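Local coordinates for Lmo2125 protein (PDB 5TU0), which binds maltose and probably delivers it, as a lipoprotein of the cell membrane, to a sugar transporter for uptake, at residues A[11-16]-A[21-26]; A[161-166]-A[349-354]; A[227-232]-A[244-249]. The protein carries 2 engineered substitutions. One frame throughout, in Å; residues are numbered along the deposited sequence.

Contact 1: A[11-16]-A[21-26]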
loop_
_atom_site.group_PDB
_atom_site.type_symbol
_atom_site.label_atom_id
_atom_site.label_comp_id
_atom_site.label_asym_id
_atom_site.label_seq_id
_atom_site.Cartn_x
_atom_site.Cartn_y
_atom_site.Cartn_z
ATOM N N LEU A 11 27.006 8.878 11.040
ATOM C CA LEU A 11 25.558 8.766 10.845
ATOM C C LEU A 11 25.140 7.292 10.899
ATOM O O LEU A 11 25.713 6.458 10.202
ATOM C CB LEU A 11 25.183 9.324 9.474
ATOM C CG LEU A 11 23.683 9.360 9.145
ATOM C CD1 LEU A 11 23.023 10.527 9.862
ATOM C CD2 LEU A 11 23.452 9.453 7.649
ATOM N N THR A 12 24.142 6.965 11.722
ATOM C CA THR A 12 23.675 5.583 11.814
ATOM C C THR A 12 22.389 5.386 11.010
ATOM O O THR A 12 21.353 6.034 11.275
ATOM C CB THR A 12 23.508 5.132 13.272
ATOM O OG1 THR A 12 24.774 5.230 13.934
ATOM C CG2 THR A 12 23.039 3.696 13.340
ATOM N N VAL A 13 22.459 4.464 10.046
ATOM C CA VAL A 13 21.358 4.196 9.124
ATOM C C VAL A 13 20.859 2.807 9.427
ATOM O O VAL A 13 21.632 1.860 9.346
ATOM C CB VAL A 13 21.848 4.267 7.658
ATOM C CG1 VAL A 13 20.743 3.881 6.666
ATOM C CG2 VAL A 13 22.402 5.649 7.363
ATOM N N SER A 14 19.590 2.695 9.831
ATOM C CA SER A 14 18.989 1.407 10.146
ATOM C C SER A 14 17.978 0.999 9.090
ATOM O O SER A 14 17.032 1.740 8.794
ATOM C CB SER A 14 18.314 1.425 11.520
ATOM O OG SER A 14 17.873 0.120 11.889
ATOM N N VAL A 15 18.150 -0.200 8.543
ATOM C CA VAL A 15 17.235 -0.693 7.536
ATOM C C VAL A 15 16.968 -2.169 7.694
ATOM O O VAL A 15 17.724 -2.892 8.327
ATOM C CB VAL A 15 17.739 -0.430 6.084
ATOM C CG1 VAL A 15 17.714 1.051 5.752
ATOM C CG2 VAL A 15 19.131 -1.031 5.829
ATOM N N ASP A 16 15.860 -2.592 7.108
ATOM C CA ASP A 16 15.483 -3.975 7.052
ATOM C C ASP A 16 16.529 -4.737 6.240
ATOM O O ASP A 16 17.218 -4.156 5.402
ATOM C CB ASP A 16 14.125 -4.080 6.377
ATOM C CG ASP A 16 13.568 -5.448 6.434
ATOM O OD1 ASP A 16 14.054 -6.323 5.665
ATOM O OD2 ASP A 16 12.621 -5.631 7.225
ATOM N N ASP A 21 22.203 -4.476 1.626
ATOM C CA ASP A 21 23.167 -4.464 0.498
ATOM C C ASP A 21 23.090 -3.164 -0.305
ATOM O O ASP A 21 24.111 -2.615 -0.731
ATOM C CB ASP A 21 22.939 -5.652 -0.435
ATOM C CG ASP A 21 23.260 -6.991 0.218
ATOM O OD1 ASP A 21 23.914 -7.007 1.283
ATOM O OD2 ASP A 21 22.878 -8.036 -0.353
ATOM N N TYR A 22 21.864 -2.688 -0.515
ATOM C CA TYR A 22 21.632 -1.452 -1.234
ATOM C C TYR A 22 22.271 -0.279 -0.515
ATOM O O TYR A 22 23.006 0.507 -1.137
ATOM C CB TYR A 22 20.124 -1.208 -1.427
ATOM C CG TYR A 22 19.794 0.209 -1.782
ATOM C CD1 TYR A 22 20.083 0.710 -3.043
ATOM C CD2 TYR A 22 19.164 1.057 -0.856
ATOM C CE1 TYR A 22 19.791 2.026 -3.375
ATOM C CE2 TYR A 22 18.862 2.372 -1.180
ATOM C CZ TYR A 22 19.173 2.849 -2.447
ATOM O OH TYR A 22 18.875 4.154 -2.793
ATOM N N VAL A 23 22.017 -0.163 0.786
ATOM C CA VAL A 23 22.599 0.925 1.563
ATOM C C VAL A 23 24.145 0.821 1.538
ATOM O O VAL A 23 24.834 1.843 1.368
ATOM C CB VAL A 23 22.020 0.999 2.994
ATOM C CG1 VAL A 23 22.777 2.007 3.851
ATOM C CG2 VAL A 23 20.546 1.381 2.933
ATOM N N ASN A 24 24.674 -0.391 1.673
ATOM C CA ASN A 24 26.136 -0.591 1.623
ATOM C C ASN A 24 26.735 -0.194 0.281
ATOM O O ASN A 24 27.817 0.408 0.242
ATOM C CB ASN A 24 26.546 -2.012 2.022
ATOM C CG ASN A 24 26.572 -2.205 3.526
ATOM O OD1 ASN A 24 26.851 -1.274 4.278
ATOM N ND2 ASN A 24 26.297 -3.417 3.969
ATOM N N LYS A 25 26.028 -0.491 -0.805
ATOM C CA LYS A 25 26.475 -0.097 -2.129
ATOM C C LYS A 25 26.549 1.429 -2.283
ATOM O O LYS A 25 27.544 1.947 -2.771
ATOM C CB LYS A 25 25.561 -0.652 -3.221
ATOM C CG LYS A 25 26.080 -0.410 -4.636
ATOM C CD LYS A 25 25.236 -1.125 -5.685
ATOM C CE LYS A 25 26.002 -1.424 -6.964
ATOM N NZ LYS A 25 26.950 -2.550 -6.778
ATOM N N ILE A 26 25.511 2.146 -1.858
ATOM C CA ILE A 26 25.482 3.597 -2.075
ATOM C C ILE A 26 26.136 4.473 -1.011
ATOM O O ILE A 26 26.396 5.642 -1.283
ATOM C CB ILE A 26 24.038 4.117 -2.277
ATOM C CG1 ILE A 26 23.224 4.063 -0.972
ATOM C CG2 ILE A 26 23.367 3.330 -3.396
ATOM C CD1 ILE A 26 21.869 4.760 -1.042
#
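Val23 meets two valines of the strand at once, one with each of its methyl branches. Its CG1 reaches tip to tip toward Val13, with 3.9 Å between Val23 CG1 and Val13 CG1. Its other branch points at the end of the strand and crosses obliquely over the fork of Val15, where Val23 CG2 lies 4.0 Å from Val15 CG1 and equally far from Val15 CG2. The torsions account for this division of labour. In Val23, CG1 stands opposite the backbone N (chi1 172°) and CG2 opposite the carbonyl carbon, which spreads the two methyls along the strand. Val15 is rotated differently (chi1 -69°), and this presents both of its methyls to the same Val23 CG2.

Val13 and Val15 are two residues apart in an extended strand and therefore project to the same side, toward the helix, while Ser14 between them points away. The backbones keep a distance of 8.2 Å between Val15 CA and Val23 CA, a gap filled by branched side chains. Asp16, just past the strand end, serves as N-cap of helix 17-34, its OD1 accepting from Gly18 N, so that the chain turns directly from one element into the other. Beyond the contact, Val13 bonds through its backbone to Lys39 and Val41 of the parallel strand 37-42, and Val23 also rests on Val40 of that strand. The three elements form the beta-alpha-beta unit at the start of this binding-protein fold.

No hydrogen bond crosses between the segments, and the three touching residues are all buried. Cohesion between this helix and strand thus comes from methyl-to-methyl dispersion and the exclusion of water, whereas strand pairing through the backbones of Leu11 and Val13 supplies hydrogen bonds to strand 37-42.

Contact 2: A[161-166]-A[349-354]; sequences TDFYFS and SEVWTG. With GLC (alpha-D-glucopyranose), chain B.
Phe163 projects toward helix 348-363 and enters the angle between Val351 and Trp352, an offset edge-to-face aromatic contact between two helices beside the maltose site of this solute-binding protein. The edge of the phenyl ring is turned to the face of the indole six-membered ring, with planes at 72° and centroids 5.9 Å apart. The offset brings the indole corner close to the phenyl rim, Phe163 CD2 lying 3.7 Å from Trp352 CZ3. One atom further round the phenyl ring, Phe163 CE2 packs obliquely against Val351 CG1 at 3.8 Å. With CG opposite the backbone N (chi1 -178°), Phe163 extends away from its own helix into this hollow, and Ala355 and Leu190 add to its surroundings.

The indole in turn is a bump that fits against the first turn of helix 163-172. Its benzo edge comes up to the backbone, Trp352 CZ3 lying 4.0 Å from Tyr164 N, and touches the root of the Tyr164 side chain. That amide is already engaged by the N-cap residue Asp162, with 2.9 Å between Tyr164 N and Asp162 OD1; the carboxylate is met on its anti side and the bond is bent to 141°.

Tyr164, a residue of the maltose pocket, offers one edge to Trp352 and one face to the sugar, so that the indole borders a ring on which the ligand rests. One glucose unit lies over this face, the ring serving as its aromatic platform, with GLC C4 3.9 Å from Tyr164 CD1 and GLC O5 3.9 Å above the Tyr164 ring plane, offset toward the rim.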
loop_
_atom_site.group_PDB
_atom_site.type_symbol
_atom_site.label_atom_id
_atom_site.label_comp_id
_atom_site.label_asym_id
_atom_site.label_seq_id
_atom_site.Cartn_x
_atom_site.Cartn_y
_atom_site.Cartn_z
ATOM N N THR A 161 -13.282 -9.222 1.567
ATOM C CA THR A 161 -13.667 -9.138 2.983
ATOM C C THR A 161 -12.681 -8.227 3.724
ATOM O O THR A 161 -12.979 -7.740 4.809
ATOM C CB THR A 161 -13.687 -10.498 3.697
ATOM O OG1 THR A 161 -12.450 -11.188 3.468
ATOM C CG2 THR A 161 -14.834 -11.345 3.182
ATOM N N ASP A 162 -11.498 -8.041 3.137
ATOM C CA ASP A 162 -10.444 -7.211 3.706
ATOM C C ASP A 162 -10.605 -5.794 3.127
ATOM O O ASP A 162 -10.447 -5.577 1.917
ATOM C CB ASP A 162 -9.080 -7.827 3.354
ATOM C CG ASP A 162 -7.906 -7.157 4.063
ATOM O OD1 ASP A 162 -7.935 -5.935 4.293
ATOM O OD2 ASP A 162 -6.915 -7.868 4.338
ATOM N N PHE A 163 -10.927 -4.832 3.989
ATOM C CA PHE A 163 -11.117 -3.456 3.547
ATOM C C PHE A 163 -9.910 -2.886 2.822
ATOM O O PHE A 163 -10.063 -2.046 1.952
ATOM C CB PHE A 163 -11.492 -2.572 4.727
ATOM C CG PHE A 163 -11.754 -1.157 4.357
ATOM C CD1 PHE A 163 -12.831 -0.831 3.550
ATOM C CD2 PHE A 163 -10.965 -0.128 4.877
ATOM C CE1 PHE A 163 -13.092 0.486 3.222
ATOM C CE2 PHE A 163 -11.229 1.189 4.546
ATOM C CZ PHE A 163 -12.293 1.489 3.726
ATOM N N TYR A 164 -8.708 -3.336 3.160
ATOM C CA TYR A 164 -7.534 -2.859 2.423
ATOM C C TYR A 164 -7.656 -3.153 0.915
ATOM O O TYR A 164 -7.231 -2.355 0.072
ATOM C CB TYR A 164 -6.239 -3.442 2.999
ATOM C CG TYR A 164 -5.024 -2.917 2.295
ATOM C CD1 TYR A 164 -4.474 -1.687 2.637
ATOM C CD2 TYR A 164 -4.450 -3.628 1.255
ATOM C CE1 TYR A 164 -3.363 -1.197 1.964
ATOM C CE2 TYR A 164 -3.354 -3.150 0.583
ATOM C CZ TYR A 164 -2.815 -1.940 0.943
ATOM O OH TYR A 164 -1.724 -1.486 0.252
ATOM N N PHE A 165 -8.216 -4.313 0.588
ATOM C CA PHE A 165 -8.447 -4.718 -0.791
ATOM C C PHE A 165 -9.695 -4.110 -1.420
ATOM O O PHE A 165 -9.647 -3.611 -2.551
ATOM C CB PHE A 165 -8.514 -6.256 -0.874
ATOM C CG PHE A 165 -7.180 -6.912 -0.723
ATOM C CD1 PHE A 165 -6.609 -7.069 0.523
ATOM C CD2 PHE A 165 -6.496 -7.381 -1.834
ATOM C CE1 PHE A 165 -5.364 -7.665 0.671
ATOM C CE2 PHE A 165 -5.249 -7.982 -1.699
ATOM C CZ PHE A 165 -4.682 -8.126 -0.450
ATOM N N SER A 166 -10.808 -4.124 -0.688
ATOM C CA SER A 166 -12.050 -3.612 -1.234
ATOM C C SER A 166 -12.188 -2.101 -1.280
ATOM O O SER A 166 -13.051 -1.602 -2.013
ATOM C CB SER A 166 -13.253 -4.195 -0.485
ATOM O OG SER A 166 -13.257 -3.752 0.856
ATOM N N SER A 349 -7.343 4.624 12.820
ATOM C CA SER A 349 -7.339 3.398 13.607
ATOM C C SER A 349 -8.750 2.859 13.862
ATOM O O SER A 349 -8.907 1.666 13.996
ATOM C CB SER A 349 -6.612 3.598 14.946
ATOM O OG SER A 349 -7.333 4.482 15.776
ATOM N N GLU A 350 -9.772 3.726 13.885
ATOM C CA GLU A 350 -11.147 3.308 14.170
ATOM C C GLU A 350 -11.864 2.789 12.925
ATOM O O GLU A 350 -12.862 2.105 13.023
ATOM C CB GLU A 350 -11.923 4.466 14.804
ATOM C CG GLU A 350 -11.194 5.051 16.015
ATOM C CD GLU A 350 -10.809 3.989 17.027
ATOM O OE1 GLU A 350 -11.670 3.143 17.375
ATOM O OE2 GLU A 350 -9.639 3.987 17.454
ATOM N N VAL A 351 -11.335 3.093 11.752
ATOM C CA VAL A 351 -11.954 2.636 10.514
ATOM C C VAL A 351 -11.900 1.110 10.329
ATOM O O VAL A 351 -12.877 0.513 9.888
ATOM C CB VAL A 351 -11.328 3.361 9.308
ATOM C CG1 VAL A 351 -11.854 2.815 7.978
ATOM C CG2 VAL A 351 -11.612 4.854 9.408
ATOM N N TRP A 352 -10.778 0.494 10.699
ATOM C CA TRP A 352 -10.553 -0.961 10.456
ATOM C C TRP A 352 -11.596 -1.943 10.986
ATOM O O TRP A 352 -12.157 -2.715 10.206
ATOM C CB TRP A 352 -9.138 -1.356 10.901
ATOM C CG TRP A 352 -8.108 -0.552 10.182
ATOM C CD1 TRP A 352 -7.314 0.422 10.712
ATOM C CD2 TRP A 352 -7.805 -0.604 8.779
ATOM N NE1 TRP A 352 -6.517 0.960 9.730
ATOM C CE2 TRP A 352 -6.802 0.354 8.536
ATOM C CE3 TRP A 352 -8.275 -1.386 7.705
ATOM C CZ2 TRP A 352 -6.256 0.558 7.271
ATOM C CZ3 TRP A 352 -7.736 -1.182 6.441
ATOM C CH2 TRP A 352 -6.733 -0.215 6.235
ATOM N N THR A 353 -11.896 -1.909 12.281
ATOM C CA THR A 353 -12.897 -2.825 12.837
ATOM C C THR A 353 -14.291 -2.559 12.279
ATOM O O THR A 353 -15.030 -3.504 11.955
ATOM C CB THR A 353 -12.905 -2.797 14.379
ATOM O OG1 THR A 353 -13.047 -1.449 14.841
ATOM C CG2 THR A 353 -11.598 -3.350 14.903
ATOM N N GLY A 354 -14.640 -1.279 12.127
ATOM C CA GLY A 354 -15.933 -0.908 11.548
ATOM C C GLY A 354 -16.066 -1.338 10.089
ATOM O O GLY A 354 -17.143 -1.812 9.663
HETATM C C1 GLC B . 0.183 -4.196 3.141
HETATM C C2 GLC B . 0.237 -2.697 3.446
HETATM C C3 GLC B . -0.311 -2.388 4.835
HETATM C C4 GLC B . -1.703 -2.995 4.988
HETATM C C5 GLC B . -1.646 -4.496 4.711
HETATM C C6 GLC B . -3.025 -5.138 4.857
HETATM O O2 GLC B . 1.584 -2.223 3.345
HETATM O O3 GLC B . -0.354 -0.970 5.032
HETATM O O4 GLC B . -2.222 -2.744 6.300
HETATM O O5 GLC B . -1.133 -4.719 3.389
HETATM O O6 GLC B . -3.040 -6.445 4.267
#

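Contact 3: A[227-232]-A[244-249]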
loop_
_atom_site.group_PDB
_atom_site.type_symbol
_atom_site.label_atom_id
_atom_site.label_comp_id
_atom_site.label_asym_id
_atom_site.label_seq_id
_atom_site.Cartn_x
_atom_site.Cartn_y
_atom_site.Cartn_z
ATOM N N GLN A 227 -5.239 -21.107 -4.867
ATOM C CA GLN A 227 -5.873 -21.242 -6.201
ATOM C C GLN A 227 -4.997 -20.675 -7.325
ATOM O O GLN A 227 -4.832 -21.300 -8.384
ATOM C CB GLN A 227 -7.254 -20.575 -6.236
ATOM C CG GLN A 227 -8.276 -21.197 -5.288
ATOM C CD GLN A 227 -8.675 -22.613 -5.676
ATOM O OE1 GLN A 227 -8.577 -23.543 -4.865
ATOM N NE2 GLN A 227 -9.121 -22.786 -6.906
ATOM N N PHE A 228 -4.433 -19.495 -7.112
ATOM C CA PHE A 228 -3.592 -18.906 -8.142
ATOM C C PHE A 228 -2.294 -19.712 -8.368
ATOM O O PHE A 228 -1.936 -20.016 -9.513
ATOM C CB PHE A 228 -3.271 -17.453 -7.809
ATOM C CG PHE A 228 -2.618 -16.719 -8.934
ATOM C CD1 PHE A 228 -3.338 -16.392 -10.061
ATOM C CD2 PHE A 228 -1.275 -16.351 -8.867
ATOM C CE1 PHE A 228 -2.744 -15.722 -11.112
ATOM C CE2 PHE A 228 -0.673 -15.666 -9.916
ATOM C CZ PHE A 228 -1.410 -15.347 -11.036
ATOM N N VAL A 229 -1.613 -20.074 -7.277
ATOM C CA VAL A 229 -0.339 -20.829 -7.348
ATOM C C VAL A 229 -0.522 -22.242 -7.915
ATOM O O VAL A 229 0.435 -22.832 -8.438
ATOM C CB VAL A 229 0.404 -20.847 -5.979
ATOM C CG1 VAL A 229 1.614 -21.761 -6.001
ATOM C CG2 VAL A 229 0.851 -19.439 -5.614
ATOM N N LYS A 230 -1.739 -22.780 -7.847
ATOM C CA LYS A 230 -2.001 -24.106 -8.407
ATOM C C LYS A 230 -2.645 -24.068 -9.787
ATOM O O LYS A 230 -3.068 -25.106 -10.299
ATOM C CB LYS A 230 -2.828 -24.948 -7.426
ATOM C CG LYS A 230 -2.013 -25.344 -6.213
ATOM C CD LYS A 230 -2.814 -26.130 -5.200
ATOM C CE LYS A 230 -1.905 -26.611 -4.084
ATOM N NZ LYS A 230 -2.685 -27.276 -3.006
ATOM N N GLY A 231 -2.693 -22.888 -10.405
ATOM C CA GLY A 231 -3.257 -22.767 -11.754
ATOM C C GLY A 231 -4.774 -22.921 -11.860
ATOM O O GLY A 231 -5.275 -23.310 -12.911
ATOM N N LYS A 232 -5.499 -22.605 -10.787
ATOM C CA LYS A 232 -6.970 -22.730 -10.756
ATOM C C LYS A 232 -7.708 -21.381 -10.805
ATOM O O LYS A 232 -8.919 -21.347 -11.021
ATOM C CB LYS A 232 -7.375 -23.521 -9.524
ATOM C CG LYS A 232 -6.775 -24.921 -9.499
ATOM C CD LYS A 232 -7.107 -25.651 -8.217
ATOM C CE LYS A 232 -6.563 -27.067 -8.264
ATOM N NZ LYS A 232 -6.963 -27.815 -7.046
ATOM N N ALA A 244 7.272 -12.347 -5.678
ATOM C CA ALA A 244 8.357 -13.255 -5.296
ATOM C C ALA A 244 7.856 -14.698 -5.136
ATOM O O ALA A 244 8.504 -15.626 -5.613
ATOM C CB ALA A 244 9.025 -12.780 -4.007
ATOM N N ASN A 245 6.706 -14.876 -4.479
ATOM C CA ASN A 245 6.102 -16.212 -4.295
ATOM C C ASN A 245 5.696 -16.857 -5.604
ATOM O O ASN A 245 5.826 -18.070 -5.770
ATOM C CB ASN A 245 4.849 -16.146 -3.408
ATOM C CG ASN A 245 5.149 -15.713 -1.993
ATOM O OD1 ASN A 245 6.242 -15.929 -1.491
ATOM N ND2 ASN A 245 4.167 -15.115 -1.335
ATOM N N TYR A 246 5.168 -16.064 -6.530
ATOM C CA TYR A 246 4.746 -16.625 -7.815
ATOM C C TYR A 246 5.971 -17.000 -8.642
ATOM O O TYR A 246 5.915 -17.940 -9.416
ATOM C CB TYR A 246 3.815 -15.673 -8.576
ATOM C CG TYR A 246 2.672 -15.127 -7.736
ATOM C CD1 TYR A 246 2.032 -15.922 -6.788
ATOM C CD2 TYR A 246 2.200 -13.835 -7.932
ATOM C CE1 TYR A 246 0.992 -15.433 -6.027
ATOM C CE2 TYR A 246 1.149 -13.333 -7.173
ATOM C CZ TYR A 246 0.550 -14.139 -6.224
ATOM O OH TYR A 246 -0.486 -13.660 -5.465
ATOM N N LYS A 247 7.065 -16.247 -8.478
ATOM C CA LYS A 247 8.342 -16.566 -9.151
ATOM C C LYS A 247 8.911 -17.872 -8.589
ATOM O O LYS A 247 9.375 -18.721 -9.349
ATOM C CB LYS A 247 9.362 -15.430 -9.003
ATOM C CG LYS A 247 8.996 -14.189 -9.798
ATOM C CD LYS A 247 10.049 -13.086 -9.741
ATOM C CE LYS A 247 10.122 -12.442 -8.374
ATOM N NZ LYS A 247 11.031 -11.261 -8.361
ATOM N N GLU A 248 8.854 -18.028 -7.265
ATOM C CA GLU A 248 9.306 -19.265 -6.594
ATOM C C GLU A 248 8.508 -20.490 -7.053
ATOM O O GLU A 248 9.069 -21.571 -7.220
ATOM C CB GLU A 248 9.174 -19.144 -5.070
ATOM C CG GLU A 248 10.182 -18.223 -4.387
ATOM C CD GLU A 248 11.585 -18.813 -4.278
ATOM O OE1 GLU A 248 11.878 -19.844 -4.933
ATOM O OE2 GLU A 248 12.405 -18.233 -3.525
ATOM N N ALA A 249 7.203 -20.312 -7.250
ATOM C CA ALA A 249 6.321 -21.399 -7.689
ATOM C C ALA A 249 6.326 -21.608 -9.219
ATOM O O ALA A 249 5.572 -22.433 -9.735
ATOM C CB ALA A 249 4.907 -21.155 -7.189
#
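The aromatic part of the contact is an edge-to-face, or T-shaped, pair in which Phe228 turns its edge to the face of Tyr246. The ring centroids are 4.9 Å apart and the planes meet at 66°. Phe228 CD2 sits 3.7 Å from Tyr246 CE1, and its neighbour CE2 lies over the same face nearer the CG and CD2 atoms, Phe228 CE2 being 3.9 Å from Tyr246 CD2. Two adjacent carbons of the phenyl rim thus rest on one face of the phenol.

Aliphatic packing continues the interface toward the helix ends. The two methyls of Val229 part company: CG2 meets the edge of the tyrosine, with 3.9 Å between Val229 CG2 and Tyr246 CD1, while CG1, opposite the backbone N (chi1 173°), meets the methyl of Ala249, Val229 CG1 and Ala249 CB being 3.6 Å apart.

Backbone bonds shape the exit on one side. Helix 217-229 ends in a Schellman motif, with Lys232 N bonded to Gln227 O and Gly231 N to Phe228 O, and Gly231 supplies the positive phi that the turn requires.

Ile236 of strand 235-238 touches both aromatic rings. Between the two segments the attraction is apolar, dispersion together with the weak electrostatic pull of phenyl C-H groups on the electron-rich tyrosine face; just outside them, the hydrogen bond between Tyr246 OH and Gln225 of helix 217-229, which carries Phe228, adds a polar tie between the helices.

Along the chain, contact 1 closes before the others open, and contact 3 falls within the long span that separates the two halves of contact 2. Contact 1 lies in the beta-alpha-beta unit of strands 10-15 and 37-42, on the opposite side of the chain's centre from contact 2; their centres are 34 Å apart. Contacts 2 and 3 are closer, with centres 26 Å and nearest atoms about 8 Å apart, and strand 105-121 runs near both, through Leu116 and Tyr119 respectively. The sugar lies between contacts 1 and 2 and touches contact 2; contact 1 packs a helix on a strand and contact 3 two helix ends, both farther away. This agrees with the two-lobed architecture of solute-binding proteins.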